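Local coordinates for uncharacterized protein (Staphylococcus aureus subsp. aureus Mu50, PDB 4QPV) that is of unknown function, belongs to the DUF1672 family and folds into a unique arrangement of kinked-helix-beta-beta-beta repeats, at residues T155-N160 / G169-Y174; Y220-L225 / S261-N266; E136-L141 / E173-T178; S25-Q30 / I269-P274. All blocks are in the same frame, centred on the assembly; numbering follows the deposited sequence.

Contact 1 of 4, residues T155-N160 / G169-Y174; sequences TGYTEN and GFRNEY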
# COMPACT_ATOMS: atom_id res chain seq x y z
N THR A 155 -12.97 12.44 -2.30
CA THR A 155 -12.65 11.34 -3.22
C THR A 155 -11.41 10.69 -2.66
O THR A 155 -10.73 11.27 -1.80
CB THR A 155 -12.40 11.84 -4.68
OG1 THR A 155 -11.16 12.56 -4.72
CG2 THR A 155 -13.53 12.70 -5.25
N GLY A 156 -11.05 9.54 -3.19
CA GLY A 156 -9.77 8.95 -2.83
C GLY A 156 -8.84 9.17 -4.01
O GLY A 156 -9.13 9.99 -4.90
N TYR A 157 -7.73 8.43 -4.06
CA TYR A 157 -6.89 8.40 -5.27
C TYR A 157 -7.66 7.69 -6.38
O TYR A 157 -8.61 6.99 -6.06
CB TYR A 157 -5.68 7.52 -4.96
CG TYR A 157 -4.51 8.16 -4.25
CD1 TYR A 157 -3.59 8.94 -4.95
CD2 TYR A 157 -4.21 7.81 -2.94
CE1 TYR A 157 -2.45 9.45 -4.32
CE2 TYR A 157 -3.07 8.31 -2.30
CZ TYR A 157 -2.19 9.12 -3.00
OH TYR A 157 -1.06 9.54 -2.36
N THR A 158 -7.22 7.76 -7.63
CA THR A 158 -7.81 6.91 -8.67
C THR A 158 -7.17 5.51 -8.55
O THR A 158 -6.07 5.36 -7.99
CB THR A 158 -7.56 7.47 -10.08
OG1 THR A 158 -6.14 7.41 -10.36
CG2 THR A 158 -8.13 8.88 -10.28
N GLU A 159 -7.83 4.50 -9.13
CA GLU A 159 -7.29 3.15 -9.13
C GLU A 159 -5.95 3.11 -9.88
O GLU A 159 -5.01 2.46 -9.41
CB GLU A 159 -8.31 2.16 -9.74
CG GLU A 159 -9.54 1.96 -8.87
CD GLU A 159 -10.44 0.80 -9.27
OE1 GLU A 159 -10.10 -0.36 -8.95
OE2 GLU A 159 -11.50 1.06 -9.88
N ASN A 160 -5.82 3.84 -11.01
CA ASN A 160 -4.55 3.85 -11.76
C ASN A 160 -3.43 4.45 -10.95
O ASN A 160 -2.31 3.93 -10.97
CB ASN A 160 -4.68 4.59 -13.07
CG ASN A 160 -5.22 3.75 -14.19
OD1 ASN A 160 -6.22 4.09 -14.81
ND2 ASN A 160 -4.56 2.64 -14.47
N GLY A 169 1.99 -1.45 0.71
CA GLY A 169 1.31 -2.68 1.12
C GLY A 169 -0.11 -2.65 0.61
O GLY A 169 -0.38 -2.09 -0.46
N PHE A 170 -1.05 -3.24 1.39
CA PHE A 170 -2.46 -3.22 0.98
C PHE A 170 -2.95 -1.78 0.88
O PHE A 170 -2.74 -0.99 1.81
CB PHE A 170 -3.40 -4.02 1.94
CG PHE A 170 -4.83 -3.89 1.47
CD1 PHE A 170 -5.32 -4.67 0.43
CD2 PHE A 170 -5.67 -2.90 2.00
CE1 PHE A 170 -6.61 -4.47 -0.08
CE2 PHE A 170 -6.96 -2.73 1.51
CZ PHE A 170 -7.42 -3.51 0.47
N ARG A 171 -3.61 -1.46 -0.24
CA ARG A 171 -4.10 -0.12 -0.47
C ARG A 171 -5.19 -0.12 -1.51
O ARG A 171 -5.08 -0.80 -2.53
CB ARG A 171 -2.92 0.79 -0.95
CG ARG A 171 -3.32 2.24 -1.26
CD ARG A 171 -2.13 3.05 -1.77
NE ARG A 171 -1.05 3.21 -0.78
CZ ARG A 171 -0.90 4.28 0.00
NH1 ARG A 171 -1.79 5.26 -0.03
NH2 ARG A 171 0.12 4.36 0.84
N ASN A 172 -6.23 0.70 -1.27
CA ASN A 172 -7.25 0.95 -2.28
C ASN A 172 -7.35 2.48 -2.45
O ASN A 172 -6.48 3.22 -1.96
CB ASN A 172 -8.59 0.25 -1.96
CG ASN A 172 -9.20 0.66 -0.65
OD1 ASN A 172 -9.08 1.80 -0.21
ND2 ASN A 172 -9.85 -0.29 0.02
N GLU A 173 -8.35 2.94 -3.18
CA GLU A 173 -8.53 4.37 -3.44
C GLU A 173 -8.62 5.20 -2.16
O GLU A 173 -8.19 6.35 -2.15
CB GLU A 173 -9.82 4.60 -4.25
CG GLU A 173 -9.83 3.98 -5.65
CD GLU A 173 -11.22 3.82 -6.21
OE1 GLU A 173 -11.97 2.95 -5.72
OE2 GLU A 173 -11.58 4.57 -7.15
N TYR A 174 -9.20 4.62 -1.09
CA TYR A 174 -9.53 5.32 0.14
C TYR A 174 -8.61 5.15 1.34
O TYR A 174 -8.63 6.03 2.19
CB TYR A 174 -10.96 4.92 0.56
CG TYR A 174 -11.95 5.22 -0.55
CD1 TYR A 174 -12.39 6.52 -0.78
CD2 TYR A 174 -12.38 4.21 -1.42
CE1 TYR A 174 -13.23 6.82 -1.86
CE2 TYR A 174 -13.21 4.50 -2.51
CZ TYR A 174 -13.65 5.80 -2.71
OH TYR A 174 -14.44 6.12 -3.78
O HOH W 1 -12.97 8.28 -5.02
O HOH W 2 -11.24 7.25 -6.82
O HOH W 3 -10.52 5.06 -10.15

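Contact 2 of 4, residues Y220-L225 / S261-N266; sequences YVVTTL and SLQISN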
# COMPACT_ATOMS: atom_id res chain seq x y z
N TYR A 220 -2.63 -0.85 11.43
CA TYR A 220 -3.18 0.49 11.30
C TYR A 220 -3.82 0.68 9.94
O TYR A 220 -3.19 0.37 8.91
CB TYR A 220 -2.07 1.55 11.48
CG TYR A 220 -1.58 1.71 12.90
CD1 TYR A 220 -0.64 0.83 13.44
CD2 TYR A 220 -2.00 2.78 13.68
CE1 TYR A 220 -0.20 0.97 14.76
CE2 TYR A 220 -1.55 2.94 14.99
CZ TYR A 220 -0.65 2.03 15.53
OH TYR A 220 -0.21 2.21 16.82
N VAL A 221 -5.04 1.22 9.93
CA VAL A 221 -5.76 1.63 8.72
C VAL A 221 -5.74 3.17 8.71
O VAL A 221 -6.19 3.78 9.66
CB VAL A 221 -7.21 1.10 8.65
CG1 VAL A 221 -7.96 1.69 7.46
CG2 VAL A 221 -7.24 -0.42 8.61
N VAL A 222 -5.19 3.79 7.65
CA VAL A 222 -5.14 5.26 7.54
C VAL A 222 -5.82 5.66 6.22
O VAL A 222 -5.38 5.20 5.16
CB VAL A 222 -3.69 5.84 7.64
CG1 VAL A 222 -3.70 7.37 7.59
CG2 VAL A 222 -2.98 5.37 8.93
N THR A 223 -6.84 6.52 6.26
CA THR A 223 -7.50 6.96 5.03
C THR A 223 -6.63 7.98 4.26
O THR A 223 -5.75 8.62 4.85
CB THR A 223 -8.93 7.50 5.25
OG1 THR A 223 -8.89 8.79 5.89
CG2 THR A 223 -9.86 6.49 5.98
N THR A 224 -6.87 8.10 2.95
CA THR A 224 -6.17 9.02 2.03
C THR A 224 -7.28 9.71 1.26
O THR A 224 -7.60 9.34 0.13
CB THR A 224 -5.17 8.26 1.11
OG1 THR A 224 -5.88 7.30 0.32
CG2 THR A 224 -4.02 7.59 1.90
N LEU A 225 -7.95 10.66 1.93
CA LEU A 225 -9.08 11.36 1.31
C LEU A 225 -8.69 12.75 0.83
O LEU A 225 -7.91 13.45 1.47
CB LEU A 225 -10.26 11.45 2.28
CG LEU A 225 -10.68 10.13 2.95
CD1 LEU A 225 -11.86 10.36 3.90
CD2 LEU A 225 -11.03 9.04 1.89
N SER A 261 -7.81 5.39 11.49
CA SER A 261 -7.63 6.84 11.54
C SER A 261 -8.13 7.49 10.25
O SER A 261 -7.82 7.04 9.14
CB SER A 261 -6.14 7.14 11.76
OG SER A 261 -5.82 8.52 11.69
N LEU A 262 -8.87 8.59 10.41
CA LEU A 262 -9.41 9.34 9.30
C LEU A 262 -8.48 10.50 8.98
O LEU A 262 -8.16 11.31 9.86
CB LEU A 262 -10.79 9.83 9.78
CG LEU A 262 -11.89 10.20 8.80
CD1 LEU A 262 -12.20 9.05 7.80
CD2 LEU A 262 -13.15 10.59 9.57
N GLN A 263 -8.00 10.58 7.72
CA GLN A 263 -7.20 11.69 7.22
C GLN A 263 -7.85 12.24 5.97
O GLN A 263 -8.32 11.47 5.12
CB GLN A 263 -5.73 11.34 6.92
CG GLN A 263 -4.88 11.07 8.17
CD GLN A 263 -3.40 10.96 7.84
OE1 GLN A 263 -2.99 10.91 6.69
NE2 GLN A 263 -2.56 10.89 8.85
N ILE A 264 -7.85 13.57 5.85
CA ILE A 264 -8.36 14.31 4.70
C ILE A 264 -7.41 15.48 4.42
O ILE A 264 -6.87 16.08 5.35
CB ILE A 264 -9.85 14.76 4.83
CG1 ILE A 264 -10.43 15.16 3.42
CG2 ILE A 264 -10.01 15.89 5.88
CD1 ILE A 264 -11.97 15.32 3.28
N SER A 265 -7.23 15.80 3.14
CA SER A 265 -6.40 16.92 2.70
C SER A 265 -7.11 17.71 1.60
O SER A 265 -8.26 17.40 1.26
CB SER A 265 -5.05 16.39 2.21
OG SER A 265 -5.24 15.54 1.08
N ASN A 266 -6.41 18.66 0.95
CA ASN A 266 -7.01 19.40 -0.15
C ASN A 266 -7.11 18.48 -1.41
O ASN A 266 -6.70 17.31 -1.37
CB ASN A 266 -6.26 20.73 -0.41
CG ASN A 266 -4.88 20.60 -1.02
OD1 ASN A 266 -4.50 19.58 -1.60
ND2 ASN A 266 -4.12 21.69 -0.95

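Contact 3 of 4, residues E136-L141 / E173-T178; sequences EELDNL and EYYYLT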
# COMPACT_ATOMS: atom_id res chain seq x y z
N GLU A 136 -13.28 -9.42 5.27
CA GLU A 136 -14.69 -9.01 5.29
C GLU A 136 -14.88 -7.62 5.90
O GLU A 136 -15.58 -6.80 5.32
CB GLU A 136 -15.54 -10.04 6.04
CG GLU A 136 -17.04 -9.74 6.02
CD GLU A 136 -17.96 -10.86 6.48
OE1 GLU A 136 -17.45 -11.91 6.92
OE2 GLU A 136 -19.19 -10.67 6.39
N GLU A 137 -14.27 -7.36 7.09
CA GLU A 137 -14.31 -6.08 7.82
C GLU A 137 -13.74 -4.94 6.99
O GLU A 137 -14.30 -3.84 6.95
CB GLU A 137 -13.43 -6.18 9.08
CG GLU A 137 -14.08 -6.57 10.38
CD GLU A 137 -13.07 -6.57 11.50
OE1 GLU A 137 -11.84 -6.42 11.24
OE2 GLU A 137 -13.50 -6.73 12.66
N LEU A 138 -12.57 -5.19 6.38
CA LEU A 138 -11.90 -4.16 5.59
C LEU A 138 -12.71 -3.85 4.31
O LEU A 138 -12.87 -2.68 3.96
CB LEU A 138 -10.45 -4.58 5.28
CG LEU A 138 -9.51 -4.49 6.50
CD1 LEU A 138 -8.20 -5.26 6.25
CD2 LEU A 138 -9.22 -3.02 6.87
N ASP A 139 -13.29 -4.89 3.66
CA ASP A 139 -14.15 -4.68 2.49
C ASP A 139 -15.41 -3.89 2.89
O ASP A 139 -15.84 -3.01 2.15
CB ASP A 139 -14.50 -6.00 1.82
CG ASP A 139 -13.32 -6.70 1.14
OD1 ASP A 139 -12.24 -6.05 0.97
OD2 ASP A 139 -13.49 -7.87 0.71
N ASN A 140 -15.94 -4.13 4.11
CA ASN A 140 -17.08 -3.34 4.60
C ASN A 140 -16.68 -1.88 4.77
O ASN A 140 -17.47 -1.01 4.44
CB ASN A 140 -17.62 -3.87 5.90
CG ASN A 140 -18.35 -5.17 5.76
OD1 ASN A 140 -18.85 -5.54 4.68
ND2 ASN A 140 -18.41 -5.90 6.86
N LEU A 141 -15.45 -1.63 5.29
CA LEU A 141 -14.96 -0.26 5.45
C LEU A 141 -14.86 0.43 4.07
O LEU A 141 -15.28 1.59 3.93
CB LEU A 141 -13.60 -0.21 6.18
CG LEU A 141 -12.95 1.19 6.36
CD1 LEU A 141 -13.88 2.15 7.15
CD2 LEU A 141 -11.62 1.09 7.08
N GLU A 173 -8.35 2.94 -3.18
CA GLU A 173 -8.53 4.37 -3.44
C GLU A 173 -8.62 5.20 -2.16
O GLU A 173 -8.19 6.35 -2.15
CB GLU A 173 -9.82 4.60 -4.25
CG GLU A 173 -9.83 3.98 -5.65
CD GLU A 173 -11.22 3.82 -6.21
OE1 GLU A 173 -11.97 2.95 -5.72
OE2 GLU A 173 -11.58 4.57 -7.15
N TYR A 174 -9.20 4.62 -1.09
CA TYR A 174 -9.53 5.32 0.14
C TYR A 174 -8.61 5.15 1.34
O TYR A 174 -8.63 6.03 2.19
CB TYR A 174 -10.96 4.92 0.56
CG TYR A 174 -11.95 5.22 -0.55
CD1 TYR A 174 -12.39 6.52 -0.78
CD2 TYR A 174 -12.38 4.21 -1.42
CE1 TYR A 174 -13.23 6.82 -1.86
CE2 TYR A 174 -13.21 4.50 -2.51
CZ TYR A 174 -13.65 5.80 -2.71
OH TYR A 174 -14.44 6.12 -3.78
N TYR A 175 -7.87 4.05 1.44
CA TYR A 175 -7.00 3.86 2.60
C TYR A 175 -5.89 2.88 2.31
O TYR A 175 -5.92 2.16 1.30
CB TYR A 175 -7.80 3.40 3.85
CG TYR A 175 -8.45 2.03 3.74
CD1 TYR A 175 -7.72 0.86 3.99
CD2 TYR A 175 -9.80 1.90 3.44
CE1 TYR A 175 -8.32 -0.40 3.91
CE2 TYR A 175 -10.42 0.65 3.39
CZ TYR A 175 -9.67 -0.50 3.60
OH TYR A 175 -10.25 -1.74 3.50
N TYR A 176 -4.93 2.84 3.23
CA TYR A 176 -3.86 1.85 3.17
C TYR A 176 -3.74 1.23 4.57
O TYR A 176 -4.16 1.84 5.58
CB TYR A 176 -2.54 2.43 2.65
CG TYR A 176 -1.92 3.46 3.57
CD1 TYR A 176 -2.34 4.79 3.55
CD2 TYR A 176 -0.93 3.10 4.48
CE1 TYR A 176 -1.79 5.73 4.41
CE2 TYR A 176 -0.36 4.04 5.34
CZ TYR A 176 -0.79 5.36 5.29
OH TYR A 176 -0.25 6.29 6.15
N LEU A 177 -3.20 0.01 4.61
CA LEU A 177 -3.03 -0.78 5.83
C LEU A 177 -1.53 -1.00 6.07
O LEU A 177 -0.79 -1.26 5.11
CB LEU A 177 -3.81 -2.11 5.62
CG LEU A 177 -3.82 -3.18 6.72
CD1 LEU A 177 -4.77 -2.83 7.81
CD2 LEU A 177 -4.34 -4.49 6.15
N THR A 178 -1.07 -0.86 7.32
CA THR A 178 0.34 -1.03 7.69
C THR A 178 0.46 -2.17 8.70
O THR A 178 -0.29 -2.20 9.68
CB THR A 178 0.91 0.30 8.25
OG1 THR A 178 0.66 1.36 7.32
CG2 THR A 178 2.42 0.23 8.56

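Contact 4 of 4, residues S25-Q30 / I269-P274; sequences SKYVGQ and INTKRP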
# COMPACT_ATOMS: atom_id res chain seq x y z
N SER A 25 -8.61 13.52 -8.24
CA SER A 25 -9.65 12.80 -8.99
C SER A 25 -9.26 12.57 -10.47
O SER A 25 -9.80 11.67 -11.11
CB SER A 25 -10.97 13.57 -8.92
OG SER A 25 -10.82 14.83 -9.55
N LYS A 26 -8.35 13.37 -11.00
CA LYS A 26 -7.93 13.25 -12.39
C LYS A 26 -6.51 12.67 -12.53
O LYS A 26 -6.04 12.41 -13.64
CB LYS A 26 -8.05 14.62 -13.08
CG LYS A 26 -9.51 15.07 -13.20
CD LYS A 26 -9.69 16.54 -13.49
CE LYS A 26 -11.14 16.93 -13.32
NZ LYS A 26 -11.34 18.40 -13.49
N TYR A 27 -5.81 12.47 -11.41
CA TYR A 27 -4.45 11.95 -11.48
C TYR A 27 -4.44 10.41 -11.63
O TYR A 27 -5.01 9.70 -10.80
CB TYR A 27 -3.67 12.38 -10.24
CG TYR A 27 -2.26 11.84 -10.20
CD1 TYR A 27 -1.29 12.31 -11.07
CD2 TYR A 27 -1.88 10.91 -9.24
CE1 TYR A 27 0.02 11.84 -11.02
CE2 TYR A 27 -0.57 10.45 -9.15
CZ TYR A 27 0.39 10.94 -10.03
OH TYR A 27 1.68 10.51 -9.95
N VAL A 28 -3.82 9.92 -12.71
CA VAL A 28 -3.71 8.49 -12.98
C VAL A 28 -2.22 8.05 -13.03
O VAL A 28 -1.92 6.96 -13.52
CB VAL A 28 -4.51 8.06 -14.26
CG1 VAL A 28 -6.02 8.28 -14.06
CG2 VAL A 28 -4.00 8.75 -15.54
N GLY A 29 -1.32 8.86 -12.47
CA GLY A 29 0.10 8.54 -12.44
C GLY A 29 0.94 9.20 -13.51
O GLY A 29 2.14 8.91 -13.63
N GLN A 30 0.34 10.12 -14.31
CA GLN A 30 1.11 10.78 -15.38
C GLN A 30 2.18 11.68 -14.74
O GLN A 30 1.91 12.37 -13.76
CB GLN A 30 0.19 11.57 -16.37
CG GLN A 30 -0.65 12.68 -15.75
CD GLN A 30 -2.02 12.20 -15.29
OE1 GLN A 30 -2.16 11.40 -14.36
NE2 GLN A 30 -3.07 12.73 -15.90
N ILE A 269 -2.67 16.74 -5.76
CA ILE A 269 -1.65 15.72 -5.60
C ILE A 269 -0.44 16.10 -6.44
O ILE A 269 -0.58 16.57 -7.57
CB ILE A 269 -2.17 14.27 -5.92
CG1 ILE A 269 -1.15 13.16 -5.48
CG2 ILE A 269 -2.58 14.10 -7.38
CD1 ILE A 269 -0.94 12.99 -3.93
N ASN A 270 0.76 15.92 -5.87
CA ASN A 270 2.01 16.19 -6.58
C ASN A 270 2.18 15.08 -7.64
O ASN A 270 2.22 13.91 -7.28
CB ASN A 270 3.16 16.20 -5.58
CG ASN A 270 4.47 16.63 -6.18
OD1 ASN A 270 5.09 15.91 -6.96
ND2 ASN A 270 4.91 17.80 -5.81
N THR A 271 2.26 15.44 -8.92
CA THR A 271 2.30 14.44 -10.00
C THR A 271 3.59 13.61 -10.05
O THR A 271 3.51 12.41 -10.31
CB THR A 271 2.03 15.08 -11.38
OG1 THR A 271 3.00 16.09 -11.64
CG2 THR A 271 0.61 15.67 -11.48
N LYS A 272 4.75 14.24 -9.82
CA LYS A 272 6.04 13.56 -9.87
C LYS A 272 6.24 12.69 -8.64
O LYS A 272 6.80 11.59 -8.74
CB LYS A 272 7.18 14.60 -10.00
CG LYS A 272 8.54 14.01 -10.33
CD LYS A 272 9.63 15.09 -10.29
CE LYS A 272 10.93 14.61 -10.89
NZ LYS A 272 12.00 15.65 -10.81
N ARG A 273 5.80 13.18 -7.47
CA ARG A 273 5.95 12.52 -6.17
C ARG A 273 4.61 12.51 -5.43
O ARG A 273 4.43 13.31 -4.52
CB ARG A 273 7.01 13.28 -5.33
CG ARG A 273 8.36 13.45 -6.01
CD ARG A 273 9.17 12.15 -5.98
NE ARG A 273 10.10 12.14 -7.10
CZ ARG A 273 11.25 12.80 -7.12
NH1 ARG A 273 11.67 13.46 -6.04
NH2 ARG A 273 12.02 12.76 -8.20
N PRO A 274 3.68 11.58 -5.80
CA PRO A 274 2.33 11.58 -5.19
C PRO A 274 2.29 10.98 -3.79
O PRO A 274 1.58 10.00 -3.54
CB PRO A 274 1.52 10.74 -6.19
CG PRO A 274 2.51 9.76 -6.73
CD PRO A 274 3.79 10.56 -6.87

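Contact 1 of 4, residues T155-N160 / G169-Y174
Glu173 O is gripped twice by the segment opposite. The backbone N of Tyr157 donates to Glu173 O at 2.9 Å, with an N-H...O angle of 139°. Gly156 CA makes a C-H...O contact with Glu173 O at 3.1 Å. A water extends the link by bonding both Gly156 N and Tyr174 OH. The Tyr174 ring also reaches the backbone directly, with CE1 lying 3.7 Å from Gly156 N. Next to the Tyr157 N bond, Glu173 CB packs on Tyr157 O at 3.2 Å. The side chains of Glu173 and Glu159 touch through carbon, Glu159 CG to Glu173 CD at 3.7 Å. One water donates to both Tyr157 O and Glu173 OE2, and another joins Glu159 N to Glu173 OE2. Both glutamates have two deposited conformers, so their pairing is doubtful in detail. Tyr157 CE2 lies 4.0 Å from Arg171 NH1, with the ring and guanidinium planes 83° apart, while Arg171 NH2 bonds Ser168 OG. The contact joins the start of helix 159-165, where Thr158, the N-cap, also bonds Tyr27 O through OG1, to the loop leading into strand 175-178. Strand 220-227 runs alongside, pairing with Thr155 and Tyr174, and Phe226 meets the Tyr157 ring edge-to-face.

Contact 2 of 4, residues Y220-L225 / S261-N266
Gln263 reaches across to Val222 and Thr223 with every part of its side chain. Its CB lies 3.4 Å from Thr223 O. With CG anti to the carbonyl carbon (chi1 -70°), CG comes up beside Val222 CG1. The amide carbon CD then meets that methyl, Val222 CG1, at 3.6 Å. OE1 and NE2 touch the same methyl a little farther off. The tip has a polar partner beyond the pair: NE2 makes a weak hydrogen bond to Glu283.

Strands 220-227 and 259-265 run parallel, with an angle of 24° between their directions. They are the two strands of a beta-alpha-beta unit whose helix is 234-249. Ordinary bonds hold the start of the ladder, from Ser261 N to Val221 O and from Thr223 N to Ser261 O. At Thr223 the pattern changes. Gln263 N donates to the side-chain hydroxyl, Thr223 OG1, at 2.7 Å and 165°. With OG1 between the backbone N and the carbonyl carbon of Thr223, it faces Gln263 N. The ladder resumes with a weak bond from Leu225 N to Gln263 O at 3.3 Å, then Ser265 N to Leu225 O at 3.0 Å. On the helix side, Leu225 CD1 meets Leu262 CD1 at 4.1 Å, and Leu262 packs on Met241, Phe244 and Leu248.

A side-chain oxygen thus stands in for a main-chain acceptor where strand 220-227 is interrupted. The carbonyl it replaces, Thr223 O, is buried and has no polar partner in the model.

Contact 3 of 4, residues E136-L141 / E173-T178
Tyr175 projects from its strand to Leu138 and Leu141, the chief partners in this helix-on-sheet packing. Helix 135-147 packs on strand 175-178 of the mixed sheet. The two short segments run roughly antiparallel, at 154°, with their axes 11.2 Å apart.

The tight part is built round the tyrosine. With CG between the backbone N and the carbonyl carbon (chi1 65°), the ring leaves the strand toward the helix. The hydroxyl, Tyr175 OH, donates to Leu138 O at 2.8 Å. The donor stands well above the carbonyl plane, 58° out of it. Leu138 O also accepts from Thr142 OG1, so this helix carbonyl takes two hydroxyl bonds. Leu138 CB closes in beside the phenol oxygen, 3.4 Å from Tyr175 OH. Leu141 CD2 lies over one face of the ring, offset toward its rim, in a CH-pi contact 4.3 Å from the centroid. Val221 of strand 220-227 touches Leu138, Leu141, Tyr175 and Leu177, and so completes a buried apolar cluster.

Between these two segments the contact thins toward Leu177. Its side chain crosses that of Leu138 at about a right angle and meets it by one methyl pair. The helix flank turned from the strand is polar. Asp139 bonds Tyr131 and makes a salt bridge with Lys135, Asn140 bonds the Asn253 carbonyl, and Glu136 is exposed to solvent. The sheet thus receives the leucine side of an amphipathic helix. In the methyl pair, Leu138 CD1 lies 3.9 Å from Leu177 CD2.

Contact 4 of 4, residues S25-Q30 / I269-P274
Tyr27 lays its side chain among Ile269, Thr271 and Pro274, next to the small antiparallel sheet of strands 21-23 and 268-270. The tyrosine follows the first strand, and it meets the end of the second strand and the turn that comes after. Its CG is anti to the backbone N (chi1 178°), and the ring runs out toward the 269-274 segment.

Three orientations define the fit. Ile269 crosses the tyrosine side chain at about a right angle, and its branch methyl CG2 presses on the base of the side chain, 3.5 Å from Tyr27 CB and close to CG. Pro274 also crosses at about a right angle, but near the far end, with its CB 3.6 Å from Tyr27 CE2. Thr271 crosses obliquely. Its CB lies 3.8 Å from Tyr27 CE1, and its hydroxyl turns to another partner, Pro19 O. At the tip, Tyr27 OH donates to Thr271 O at 2.7 Å. The donor is tilted 20° from the carbonyl plane, and the C=O...O angle is 135°. The phenol oxygen is thus bonded while apolar groups pack around the ring.

Each partner is shaped by its own turn. Behind Tyr27 the chain folds back, and Val28 N bonds Gln30 OE1 at 2.8 Å. In the other segment an Asx motif closes the bend, with Asn270 OD1 accepting from Arg273 N at 2.9 Å. Ala161 and Thr165 of helix 159-165 also touch the tyrosine. The fold-back sets Gly29 N over the centre of the Tyr27 ring, 3.4 Å above its plane.

How the contacts relate
Contacts 1, 2 and 3 cluster round the mixed sheet, their centres 10 to 11 Å apart. Contacts 1 and 3 share Glu173 and Tyr174, which lead into strand 175-178. That strand pairs with strand 220-227 of contact 2. Contact 4 lies farther out, its centre about 12 Å from contact 1, 17 Å from contact 2 and 21 Å from contact 3. It meets contact 1 through Thr158 with Tyr27 and Tyr157 with Pro274. Strand 259-265 of contact 2 leads into strand 268-270 of contact 4. Along the chain, contacts 1 and 3 close before contact 2 opens, and all three lie inside the loop closed by contact 4. The N-terminal region thereby joins late sequence beside the sheet.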